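Local coordinates for protein PA1221 (Pseudomonas aeruginosa, PDB 4DG8) that is of unknown function but pairs an AMP-binding domain of the ANL clan with a phosphopantetheine-attachment carrier domain, and holds adenosine monophosphate in its pocket, at residues L23-T28 / F161-Q165; F33-A37 / Y55-L59; M205-V209 / L220-A225. One frame throughout, in Å; residues are numbered along the deposited sequence.

Interaction 1: L23-T28 / F161-Q165; sequences LYAHPT and FAADQ
Tyr-24 and Asp-164 make the polar link of this contact: the phenol OH of Tyr-24 donates to OD2 of Asp-164 over 2.8 Å. The bond reaches OD2 from above the carboxylate, 63° out of its plane, and the tyrosine ring is turned 65° against that carboxylate. CG of Asp-164 sits between its own backbone N and carbonyl carbon (chi1 63°), which swings the acid toward the phenol.

Van der Waals contacts make up the rest. The methyl of Ala-162 lies at the ring edge of Tyr-24, with CB 3.8 Å from CE1, and on the neighbouring residue CD2 of Leu-23 comes within 4.2 Å of CA of Asp-164. At the other end of the contact, the CG2 methyl of Thr-28 packs on the backbone of 161-163, 3.6 Å from O of Phe-161; the same methyl is 4.1 Å from CD1 of the Phe-161 ring.

Two local motifs frame the contact. Residues 162-165 form a type I beta turn leading into strand 166-172, while Thr-28 is the N-cap of helix 29-39, its OG1 bonded to N of Ala-31.

CB of the buried Ala-163 points into the bend of 23-28, 3.7 Å from O of Leu-23 and 3.2 Å from O of His-26. Helix 186-193 adjoins both segments: Ala-187 is backbone hydrogen-bonded to Ala-163 and touches Leu-23.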
ATOM      1  N   LEU A  23       1.439 -16.598 -13.175  1.00 27.73           N
ATOM      2  CA  LEU A  23       1.242 -15.217 -13.623  1.00 25.85           C
ATOM      3  C   LEU A  23       0.516 -15.132 -14.967  1.00 30.94           C
ATOM      4  O   LEU A  23      -0.348 -14.274 -15.158  1.00 32.15           O
ATOM      5  CB  LEU A  23       2.566 -14.459 -13.703  1.00 27.04           C
ATOM      6  CG  LEU A  23       3.000 -13.764 -12.410  1.00 31.33           C
ATOM      7  CD1 LEU A  23       3.579 -14.779 -11.423  1.00 34.13           C
ATOM      8  CD2 LEU A  23       4.013 -12.674 -12.704  1.00 33.15           C
ATOM      9  N   TYR A  24       0.863 -16.020 -15.894  1.00 28.68           N
ATOM     10  CA  TYR A  24       0.286 -15.984 -17.239  1.00 32.49           C
ATOM     11  C   TYR A  24      -1.174 -16.428 -17.290  1.00 36.51           C
ATOM     12  O   TYR A  24      -1.799 -16.404 -18.354  1.00 38.45           O
ATOM     13  CB  TYR A  24       1.150 -16.786 -18.217  1.00 34.50           C
ATOM     14  CG  TYR A  24       2.560 -16.276 -18.208  1.00 36.93           C
ATOM     15  CD1 TYR A  24       2.856 -15.025 -18.739  1.00 40.76           C
ATOM     16  CD2 TYR A  24       3.585 -17.007 -17.622  1.00 35.00           C
ATOM     17  CE1 TYR A  24       4.135 -14.526 -18.718  1.00 37.74           C
ATOM     18  CE2 TYR A  24       4.881 -16.511 -17.584  1.00 37.53           C
ATOM     19  CZ  TYR A  24       5.144 -15.267 -18.138  1.00 40.39           C
ATOM     20  OH  TYR A  24       6.413 -14.749 -18.121  1.00 42.83           O
ATOM     21  N   ALA A  25      -1.708 -16.855 -16.147  1.00 34.90           N
ATOM     22  CA  ALA A  25      -3.117 -17.227 -16.062  1.00 40.70           C
ATOM     23  C   ALA A  25      -3.965 -15.991 -15.801  1.00 38.04           C
ATOM     24  O   ALA A  25      -5.182 -16.071 -15.672  1.00 36.40           O
ATOM     25  CB  ALA A  25      -3.337 -18.254 -14.970  1.00 36.84           C
ATOM     26  N   HIS A  26      -3.308 -14.841 -15.722  1.00 30.30           N
ATOM     27  CA  HIS A  26      -4.002 -13.602 -15.410  1.00 27.24           C
ATOM     28  C   HIS A  26      -3.818 -12.612 -16.550  1.00 25.01           C
ATOM     29  O   HIS A  26      -2.785 -12.611 -17.207  1.00 26.54           O
ATOM     30  CB  HIS A  26      -3.509 -13.059 -14.057  1.00 21.06           C
ATOM     31  CG  HIS A  26      -3.764 -14.008 -12.927  1.00 24.53           C
ATOM     32  ND1 HIS A  26      -4.934 -13.995 -12.195  1.00 25.52           N
ATOM     33  CD2 HIS A  26      -3.036 -15.048 -12.454  1.00 20.99           C
ATOM     34  CE1 HIS A  26      -4.896 -14.958 -11.289  1.00 28.08           C
ATOM     35  NE2 HIS A  26      -3.752 -15.607 -11.419  1.00 28.15           N
ATOM     36  N   PRO A  27      -4.841 -11.796 -16.819  1.00 24.51           N
ATOM     37  CA  PRO A  27      -4.728 -10.871 -17.953  1.00 28.35           C
ATOM     38  C   PRO A  27      -3.891  -9.657 -17.553  1.00 27.34           C
ATOM     39  O   PRO A  27      -3.718  -9.403 -16.351  1.00 26.67           O
ATOM     40  CB  PRO A  27      -6.187 -10.477 -18.218  1.00 22.90           C
ATOM     41  CG  PRO A  27      -6.791 -10.444 -16.786  1.00 24.73           C
ATOM     42  CD  PRO A  27      -6.082 -11.584 -16.043  1.00 23.55           C
ATOM     43  N   THR A  28      -3.354  -8.927 -18.527  1.00 23.54           N
ATOM     44  CA  THR A  28      -2.705  -7.659 -18.198  1.00 27.72           C
ATOM     45  C   THR A  28      -3.775  -6.680 -17.683  1.00 22.54           C
ATOM     46  O   THR A  28      -4.974  -6.885 -17.901  1.00 21.46           O
ATOM     47  CB  THR A  28      -1.985  -7.045 -19.412  1.00 31.55           C
ATOM     48  OG1 THR A  28      -2.965  -6.553 -20.334  1.00 22.42           O
ATOM     49  CG2 THR A  28      -1.062  -8.079 -20.113  1.00 23.56           C
ATOM     50  N   PHE A 161       2.718  -6.965 -24.494  1.00 29.01           N
ATOM     51  CA  PHE A 161       3.396  -7.536 -23.345  1.00 34.05           C
ATOM     52  C   PHE A 161       2.466  -8.492 -22.636  1.00 30.83           C
ATOM     53  O   PHE A 161       1.257  -8.445 -22.835  1.00 29.24           O
ATOM     54  CB  PHE A 161       3.904  -6.439 -22.386  1.00 25.56           C
ATOM     55  CG  PHE A 161       2.862  -5.405 -22.017  1.00 25.46           C
ATOM     56  CD1 PHE A 161       2.036  -5.588 -20.917  1.00 17.85           C
ATOM     57  CD2 PHE A 161       2.719  -4.240 -22.776  1.00 28.13           C
ATOM     58  CE1 PHE A 161       1.088  -4.621 -20.570  1.00 23.88           C
ATOM     59  CE2 PHE A 161       1.767  -3.274 -22.444  1.00 23.10           C
ATOM     60  CZ  PHE A 161       0.952  -3.459 -21.343  1.00 16.84           C
ATOM     61  N   ALA A 162       3.045  -9.356 -21.807  1.00 33.69           N
ATOM     62  CA  ALA A 162       2.280 -10.289 -20.991  1.00 34.30           C
ATOM     63  C   ALA A 162       2.133  -9.766 -19.563  1.00 23.18           C
ATOM     64  O   ALA A 162       2.692  -8.733 -19.208  1.00 28.32           O
ATOM     65  CB  ALA A 162       2.960 -11.662 -20.988  1.00 43.11           C
ATOM     66  N   ALA A 163       1.405 -10.511 -18.745  1.00 19.22           N
ATOM     67  CA  ALA A 163       1.007 -10.068 -17.416  1.00 21.80           C
ATOM     68  C   ALA A 163       2.195 -10.007 -16.446  1.00 27.71           C
ATOM     69  O   ALA A 163       2.070  -9.531 -15.308  1.00 28.66           O
ATOM     70  CB  ALA A 163      -0.089 -10.967 -16.881  1.00 21.14           C
ATOM     71  N   ASP A 164       3.343 -10.487 -16.911  1.00 21.78           N
ATOM     72  CA  ASP A 164       4.577 -10.385 -16.154  1.00 25.57           C
ATOM     73  C   ASP A 164       5.224  -9.002 -16.290  1.00 22.77           C
ATOM     74  O   ASP A 164       6.175  -8.703 -15.588  1.00 23.31           O
ATOM     75  CB  ASP A 164       5.562 -11.489 -16.553  1.00 31.06           C
ATOM     76  CG  ASP A 164       5.991 -11.404 -18.007  1.00 34.27           C
ATOM     77  OD1 ASP A 164       5.304 -10.747 -18.812  1.00 34.94           O
ATOM     78  OD2 ASP A 164       7.023 -12.009 -18.350  1.00 44.95           O
ATOM     79  N   GLN A 165       4.703  -8.157 -17.181  1.00 21.38           N
ATOM     80  CA  GLN A 165       5.201  -6.789 -17.290  1.00 22.28           C
ATOM     81  C   GLN A 165       5.054  -6.075 -15.938  1.00 22.83           C
ATOM     82  O   GLN A 165       4.043  -6.252 -15.234  1.00 17.10           O
ATOM     83  CB  GLN A 165       4.403  -6.013 -18.340  1.00 23.75           C
ATOM     84  CG  GLN A 165       5.086  -4.741 -18.829  1.00 15.21           C
ATOM     85  CD  GLN A 165       6.269  -5.044 -19.739  1.00 29.45           C
ATOM     86  OE1 GLN A 165       6.591  -6.202 -19.979  1.00 34.41           O
ATOM     87  NE2 GLN A 165       6.913  -4.008 -20.255  1.00 29.23           N
TER

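Interaction 2: F33-A37 / Y55-L59; sequences FSEMA and YRQLL
Phe-33 and Tyr-55 bury more surface here than any other residues of the two segments, 88 and 82 Å². Their rings are inclined by only 29° but slid apart, centroids 5.5 Å from each other, so they barely overlap; the touch is made by CE1 of Phe-33 at CD2 of Tyr-55 (3.7 Å). The ring of Phe-33 extends across to the second helix because chi1 is -179°, CG lying opposite the backbone N. There its CZ meets CD2 of Leu-58 at 3.8 Å, while CB of Leu-59 lies at the ring edge, 4.0 Å from CE2.

Two helices bracket a beta hairpin here: 29-39 and 55-72 are joined through the antiparallel strands 44-48 and 51-54, and the short segments run at 137° with axes 9.9 Å apart.

Tyr-55 also packs through its stem. Its CB is 3.9 Å from CA of Ala-37, and CB of Met-36 lies near CE2 of the ring. Its hydroxyl has its main partner elsewhere, in O of Gly-230. Leu-59, third in buried surface, reaches back between the helices, its CD2 4.0 Å from CB of Ala-37. Leu-95 of helix 88-99 touches both Phe-33 and Leu-58.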
ATOM      1  N   PHE A  33      -8.982  -3.874 -18.414  1.00 17.19           N
ATOM      2  CA  PHE A  33      -9.586  -2.559 -18.527  1.00 25.17           C
ATOM      3  C   PHE A  33     -10.251  -2.366 -19.886  1.00 24.84           C
ATOM      4  O   PHE A  33     -11.340  -1.803 -19.967  1.00 27.41           O
ATOM      5  CB  PHE A  33      -8.603  -1.400 -18.254  1.00 23.44           C
ATOM      6  CG  PHE A  33      -9.262  -0.058 -18.345  1.00 24.35           C
ATOM      7  CD1 PHE A  33      -9.886   0.498 -17.240  1.00 18.78           C
ATOM      8  CD2 PHE A  33      -9.359   0.597 -19.560  1.00 24.92           C
ATOM      9  CE1 PHE A  33     -10.556   1.725 -17.341  1.00 23.42           C
ATOM     10  CE2 PHE A  33     -10.025   1.822 -19.675  1.00 26.87           C
ATOM     11  CZ  PHE A  33     -10.613   2.392 -18.563  1.00 19.07           C
ATOM     12  N   SER A  34      -9.603  -2.828 -20.949  1.00 21.56           N
ATOM     13  CA  SER A  34     -10.167  -2.646 -22.272  1.00 29.31           C
ATOM     14  C   SER A  34     -11.479  -3.409 -22.406  1.00 30.08           C
ATOM     15  O   SER A  34     -12.428  -2.935 -23.046  1.00 29.16           O
ATOM     16  CB  SER A  34      -9.173  -3.093 -23.350  1.00 40.00           C
ATOM     17  OG  SER A  34      -8.131  -2.142 -23.472  1.00 40.80           O
ATOM     18  N   GLU A  35     -11.518  -4.598 -21.811  1.00 29.63           N
ATOM     19  CA  GLU A  35     -12.725  -5.414 -21.818  1.00 34.76           C
ATOM     20  C   GLU A  35     -13.876  -4.633 -21.151  1.00 33.67           C
ATOM     21  O   GLU A  35     -14.985  -4.514 -21.696  1.00 38.43           O
ATOM     22  CB  GLU A  35     -12.451  -6.738 -21.093  1.00 36.23           C
ATOM     23  CG  GLU A  35     -13.638  -7.684 -21.031  1.00 52.53           C
ATOM     24  CD  GLU A  35     -13.386  -8.915 -20.163  1.00 58.44           C
ATOM     25  OE1 GLU A  35     -12.247  -9.103 -19.688  1.00 53.28           O
ATOM     26  OE2 GLU A  35     -14.343  -9.697 -19.957  1.00 66.06           O
ATOM     27  N   MET A  36     -13.591  -4.092 -19.975  1.00 27.25           N
ATOM     28  CA  MET A  36     -14.569  -3.312 -19.221  1.00 25.58           C
ATOM     29  C   MET A  36     -15.035  -2.085 -19.997  1.00 26.78           C
ATOM     30  O   MET A  36     -16.224  -1.769 -20.002  1.00 33.84           O
ATOM     31  CB  MET A  36     -14.005  -2.885 -17.852  1.00 26.15           C
ATOM     32  CG  MET A  36     -13.736  -4.042 -16.874  1.00 26.13           C
ATOM     33  SD  MET A  36     -15.214  -4.954 -16.397  1.00 30.43           S
ATOM     34  CE  MET A  36     -15.221  -6.290 -17.604  1.00 31.43           C
ATOM     35  N   ALA A  37     -14.113  -1.400 -20.669  1.00 27.46           N
ATOM     36  CA  ALA A  37     -14.490  -0.182 -21.387  1.00 33.92           C
ATOM     37  C   ALA A  37     -15.338  -0.507 -22.608  1.00 34.28           C
ATOM     38  O   ALA A  37     -16.189   0.297 -23.015  1.00 29.11           O
ATOM     39  CB  ALA A  37     -13.259   0.627 -21.786  1.00 32.24           C
ATOM     40  N   TYR A  55     -16.105   5.292 -18.828  1.00 27.29           N
ATOM     41  CA  TYR A  55     -15.049   4.407 -19.291  1.00 24.81           C
ATOM     42  C   TYR A  55     -14.463   4.841 -20.628  1.00 36.61           C
ATOM     43  O   TYR A  55     -13.252   4.973 -20.744  1.00 35.01           O
ATOM     44  CB  TYR A  55     -15.508   2.948 -19.322  1.00 27.55           C
ATOM     45  CG  TYR A  55     -15.338   2.287 -17.971  1.00 28.64           C
ATOM     46  CD1 TYR A  55     -16.282   2.475 -16.964  1.00 32.50           C
ATOM     47  CD2 TYR A  55     -14.210   1.517 -17.684  1.00 21.72           C
ATOM     48  CE1 TYR A  55     -16.120   1.894 -15.707  1.00 31.01           C
ATOM     49  CE2 TYR A  55     -14.043   0.920 -16.422  1.00 21.26           C
ATOM     50  CZ  TYR A  55     -14.997   1.126 -15.445  1.00 28.19           C
ATOM     51  OH  TYR A  55     -14.852   0.555 -14.209  1.00 31.62           O
ATOM     52  N   ARG A  56     -15.311   5.075 -21.624  1.00 29.27           N
ATOM     53  CA  ARG A  56     -14.830   5.533 -22.924  1.00 27.13           C
ATOM     54  C   ARG A  56     -14.005   6.833 -22.816  1.00 26.31           C
ATOM     55  O   ARG A  56     -12.936   6.920 -23.393  1.00 31.77           O
ATOM     56  CB  ARG A  56     -15.979   5.676 -23.933  1.00 29.58           C
ATOM     57  CG  ARG A  56     -15.540   5.940 -25.382  1.00 29.13           C
ATOM     58  N   GLN A  57     -14.485   7.833 -22.084  1.00 24.37           N
ATOM     59  CA  GLN A  57     -13.706   9.060 -21.939  1.00 30.28           C
ATOM     60  C   GLN A  57     -12.351   8.782 -21.278  1.00 30.07           C
ATOM     61  O   GLN A  57     -11.336   9.331 -21.693  1.00 27.14           O
ATOM     62  CB  GLN A  57     -14.465  10.115 -21.147  1.00 28.29           C
ATOM     63  CG  GLN A  57     -15.897  10.290 -21.621  1.00 41.86           C
ATOM     64  CD  GLN A  57     -16.706  11.243 -20.759  1.00 42.25           C
ATOM     65  OE1 GLN A  57     -16.871  11.032 -19.549  1.00 40.50           O
ATOM     66  NE2 GLN A  57     -17.231  12.296 -21.383  1.00 39.91           N
ATOM     67  N   LEU A  58     -12.349   7.929 -20.257  1.00 31.22           N
ATOM     68  CA  LEU A  58     -11.119   7.570 -19.553  1.00 29.05           C
ATOM     69  C   LEU A  58     -10.128   6.922 -20.513  1.00 26.98           C
ATOM     70  O   LEU A  58      -8.969   7.334 -20.580  1.00 24.16           O
ATOM     71  CB  LEU A  58     -11.397   6.647 -18.358  1.00 22.52           C
ATOM     72  CG  LEU A  58     -10.143   6.278 -17.558  1.00 23.83           C
ATOM     73  CD1 LEU A  58      -9.317   7.532 -17.247  1.00 21.80           C
ATOM     74  CD2 LEU A  58     -10.449   5.492 -16.292  1.00 23.32           C
ATOM     75  N   LEU A  59     -10.609   5.936 -21.275  1.00 28.43           N
ATOM     76  CA  LEU A  59      -9.808   5.241 -22.276  1.00 24.96           C
ATOM     77  C   LEU A  59      -9.272   6.192 -23.359  1.00 32.46           C
ATOM     78  O   LEU A  59      -8.106   6.117 -23.701  1.00 25.10           O
ATOM     79  CB  LEU A  59     -10.595   4.079 -22.902  1.00 26.78           C
ATOM     80  CG  LEU A  59      -9.888   3.211 -23.959  1.00 24.68           C
ATOM     81  CD1 LEU A  59      -8.625   2.590 -23.415  1.00 25.55           C
ATOM     82  CD2 LEU A  59     -10.815   2.131 -24.519  1.00 33.68           C
TER

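Interaction 3: M205-V209 / L220-A225; sequences MRFLV and LEIWGA
Phe-207 packs against the backbone of the helix more than against its side chains, and this is the tight part of the contact. Its CB is 3.2 Å from O of Glu-221, and CD1 lies close to N of Ala-225. O of Leu-220 stands over the centre of one ring face, 4.2 Å above the plane, yet that oxygen is already engaged by N of Gly-224 within the helix. Gly-224, with no side chain, lies against the ring, its C 4.0 Å from CE1 of Phe-207. Beside the ring, the Met-205 chain bends at chi2 and chi3 (-62° and -90°), which carries its CE to the Phe-207 ring edge and to O of Gly-224 at 3.5 Å.

Strand 206-209 and helix 217-226 are the first two elements of a beta-alpha-beta unit completed by strand 231-234, and the short segments run nearly antiparallel at 157°, axes 7.4 Å apart. Helix 217-226 is thus the crossover helix between the neighbouring parallel strands 206-209 and 231-234, here packed on the first of them.

Packing is looser in the side-chain pair of Val-209 and Ile-222, which meet obliquely, CG1 of Val-209 being 4.1 Å from CG1 of Ile-222. Every touching residue is buried, so even this side is closed from solvent; Ile-91 and Leu-94 of helix 88-99 lie against Ile-222. The extended chain of Glu-221 runs alongside the strand at Leu-208 and Val-209, its CG 3.4 Å from O of Leu-208. The buried carboxylate is satisfied just beyond the strand, OE2 pairing with OG of Ser-211 and OE1 accepting from N of Asn-210. A bound (R,R)-2,3-butanediol, probably from the crystallisation liquor, lies about 5 Å from this side chain.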
ATOM      1  N   MET A 205     -19.475  -1.726  -7.315  1.00 25.07           N
ATOM      2  CA  MET A 205     -18.040  -1.600  -7.087  1.00 23.57           C
ATOM      3  C   MET A 205     -17.612  -0.137  -7.035  1.00 27.18           C
ATOM      4  O   MET A 205     -16.699   0.269  -7.765  1.00 21.26           O
ATOM      5  CB  MET A 205     -17.244  -2.366  -8.151  1.00 20.93           C
ATOM      6  CG  MET A 205     -17.469  -3.886  -8.095  1.00 19.94           C
ATOM      7  SD  MET A 205     -16.902  -4.524  -6.518  1.00 29.74           S
ATOM      8  CE  MET A 205     -15.181  -4.897  -6.896  1.00 29.14           C
ATOM      9  N   ARG A 206     -18.249   0.665  -6.177  1.00 24.28           N
ATOM     10  CA  ARG A 206     -17.857   2.064  -6.137  1.00 21.43           C
ATOM     11  C   ARG A 206     -16.894   2.261  -4.976  1.00 19.66           C
ATOM     12  O   ARG A 206     -17.290   2.457  -3.823  1.00 23.23           O
ATOM     13  CB  ARG A 206     -19.092   2.954  -6.000  1.00 25.17           C
ATOM     14  CG  ARG A 206     -20.062   2.838  -7.191  1.00 29.55           C
ATOM     15  CD  ARG A 206     -21.314   3.683  -7.005  1.00 22.50           C
ATOM     16  NE  ARG A 206     -21.018   5.116  -6.998  1.00 28.44           N
ATOM     17  CZ  ARG A 206     -20.950   5.886  -8.082  1.00 27.77           C
ATOM     18  NH1 ARG A 206     -21.125   5.374  -9.293  1.00 29.07           N
ATOM     19  NH2 ARG A 206     -20.682   7.175  -7.958  1.00 28.69           N
ATOM     20  N   PHE A 207     -15.612   2.311  -5.329  1.00 17.85           N
ATOM     21  CA  PHE A 207     -14.544   2.289  -4.343  1.00 21.26           C
ATOM     22  C   PHE A 207     -14.146   3.682  -3.939  1.00 26.31           C
ATOM     23  O   PHE A 207     -13.924   4.538  -4.788  1.00 23.88           O
ATOM     24  CB  PHE A 207     -13.309   1.554  -4.876  1.00 22.91           C
ATOM     25  CG  PHE A 207     -13.260   0.129  -4.489  1.00 25.48           C
ATOM     26  CD1 PHE A 207     -13.861  -0.839  -5.284  1.00 35.75           C
ATOM     27  CD2 PHE A 207     -12.653  -0.256  -3.307  1.00 33.67           C
ATOM     28  CE1 PHE A 207     -13.837  -2.163  -4.911  1.00 39.43           C
ATOM     29  CE2 PHE A 207     -12.621  -1.590  -2.932  1.00 33.66           C
ATOM     30  CZ  PHE A 207     -13.205  -2.537  -3.729  1.00 32.14           C
ATOM     31  N   LEU A 208     -14.077   3.903  -2.632  1.00 26.44           N
ATOM     32  CA  LEU A 208     -13.450   5.081  -2.102  1.00 25.16           C
ATOM     33  C   LEU A 208     -11.980   5.028  -2.509  1.00 21.17           C
ATOM     34  O   LEU A 208     -11.295   4.043  -2.248  1.00 24.49           O
ATOM     35  CB  LEU A 208     -13.567   5.080  -0.582  1.00 20.39           C
ATOM     36  CG  LEU A 208     -12.759   6.178   0.107  1.00 30.92           C
ATOM     37  CD1 LEU A 208     -13.302   7.528  -0.297  1.00 25.59           C
ATOM     38  CD2 LEU A 208     -12.801   6.019   1.617  1.00 28.53           C
ATOM     39  N   VAL A 209     -11.514   6.071  -3.178  1.00 18.73           N
ATOM     40  CA  VAL A 209     -10.100   6.212  -3.479  1.00 21.38           C
ATOM     41  C   VAL A 209      -9.528   7.279  -2.565  1.00 26.59           C
ATOM     42  O   VAL A 209      -9.815   8.468  -2.709  1.00 30.90           O
ATOM     43  CB  VAL A 209      -9.854   6.585  -4.948  1.00 20.43           C
ATOM     44  CG1 VAL A 209      -8.351   6.935  -5.184  1.00 20.11           C
ATOM     45  CG2 VAL A 209     -10.321   5.471  -5.857  1.00 12.30           C
ATOM     46  N   LEU A 220      -5.792  -1.730  -4.739  1.00 20.85           N
ATOM     47  CA  LEU A 220      -7.147  -2.243  -4.556  1.00 23.10           C
ATOM     48  C   LEU A 220      -8.191  -1.145  -4.811  1.00 15.33           C
ATOM     49  O   LEU A 220      -9.199  -1.371  -5.498  1.00 23.95           O
ATOM     50  CB  LEU A 220      -7.323  -2.792  -3.140  1.00 20.79           C
ATOM     51  CG  LEU A 220      -8.755  -3.195  -2.794  1.00 19.97           C
ATOM     52  CD1 LEU A 220      -9.207  -4.351  -3.698  1.00 23.94           C
ATOM     53  CD2 LEU A 220      -8.833  -3.576  -1.328  1.00 21.38           C
ATOM     54  N   GLU A 221      -7.977   0.027  -4.223  1.00 20.78           N
ATOM     55  CA  GLU A 221      -8.990   1.082  -4.353  1.00 28.76           C
ATOM     56  C   GLU A 221      -9.274   1.467  -5.810  1.00 29.35           C
ATOM     57  O   GLU A 221     -10.420   1.669  -6.208  1.00 22.86           O
ATOM     58  CB  GLU A 221      -8.585   2.312  -3.553  1.00 17.92           C
ATOM     59  CG  GLU A 221      -8.540   2.043  -2.051  1.00 20.11           C
ATOM     60  CD  GLU A 221      -7.933   3.184  -1.272  1.00 24.70           C
ATOM     61  OE1 GLU A 221      -7.682   4.262  -1.864  1.00 21.07           O
ATOM     62  OE2 GLU A 221      -7.714   2.994  -0.061  1.00 25.68           O
ATOM     63  N   ILE A 222      -8.213   1.569  -6.592  1.00 19.34           N
ATOM     64  CA  ILE A 222      -8.320   2.000  -7.973  1.00 20.98           C
ATOM     65  C   ILE A 222      -8.699   0.852  -8.888  1.00 22.68           C
ATOM     66  O   ILE A 222      -9.762   0.874  -9.526  1.00 17.93           O
ATOM     67  CB  ILE A 222      -7.023   2.673  -8.429  1.00 19.32           C
ATOM     68  CG1 ILE A 222      -6.804   3.936  -7.585  1.00 15.35           C
ATOM     69  CG2 ILE A 222      -7.071   2.991  -9.939  1.00 18.97           C
ATOM     70  CD1 ILE A 222      -5.358   4.493  -7.616  1.00 14.29           C
ATOM     71  N   TRP A 223      -7.838  -0.164  -8.951  1.00 26.75           N
ATOM     72  CA  TRP A 223      -8.066  -1.231  -9.912  1.00 17.16           C
ATOM     73  C   TRP A 223      -9.216  -2.161  -9.514  1.00 22.10           C
ATOM     74  O   TRP A 223      -9.839  -2.774 -10.367  1.00 20.40           O
ATOM     75  CB  TRP A 223      -6.763  -1.983 -10.195  1.00 15.48           C
ATOM     76  CG  TRP A 223      -5.728  -1.023 -10.696  1.00 21.56           C
ATOM     77  CD1 TRP A 223      -4.614  -0.591 -10.035  1.00 21.50           C
ATOM     78  CD2 TRP A 223      -5.761  -0.312 -11.940  1.00 17.97           C
ATOM     79  NE1 TRP A 223      -3.934   0.332 -10.805  1.00 21.23           N
ATOM     80  CE2 TRP A 223      -4.618   0.526 -11.975  1.00 24.94           C
ATOM     81  CE3 TRP A 223      -6.643  -0.300 -13.029  1.00 16.96           C
ATOM     82  CZ2 TRP A 223      -4.317   1.350 -13.077  1.00 22.59           C
ATOM     83  CZ3 TRP A 223      -6.349   0.527 -14.125  1.00 16.69           C
ATOM     84  CH2 TRP A 223      -5.191   1.330 -14.139  1.00 22.19           C
ATOM     85  N   GLY A 224      -9.510  -2.259  -8.223  1.00 22.48           N
ATOM     86  CA  GLY A 224     -10.682  -3.016  -7.819  1.00 25.00           C
ATOM     87  C   GLY A 224     -11.961  -2.479  -8.467  1.00 21.87           C
ATOM     88  O   GLY A 224     -12.837  -3.246  -8.865  1.00 21.78           O
ATOM     89  N   ALA A 225     -12.086  -1.157  -8.539  1.00 23.00           N
ATOM     90  CA  ALA A 225     -13.162  -0.533  -9.312  1.00 23.52           C
ATOM     91  C   ALA A 225     -13.009  -0.712 -10.809  1.00 25.07           C
ATOM     92  O   ALA A 225     -13.879  -1.304 -11.471  1.00 26.12           O
ATOM     93  CB  ALA A 225     -13.233   0.962  -9.008  1.00 18.95           C
TER

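Interactions 2 and 3 touch directly: OH of Tyr-55 packs 3.4 Å from O of Ala-225, although the contact centres are 15 Å apart. Leu-226, one residue beyond 220-225, also touches Phe-33 and Leu-58 of interaction 2. Interaction 1 stands clear of both, its nearest atoms about 5 Å from interaction 2 and about 8 Å from interaction 3. Helix 29-39 nevertheless connects the first two, as Thr-28 caps it and 33-37 lies within it. In sequence, interaction 2 falls between the segments of interaction 1, whereas interaction 3 follows both. The Leu-220 side chain in interaction 3 lies about 11 Å from the bound adenosine monophosphate.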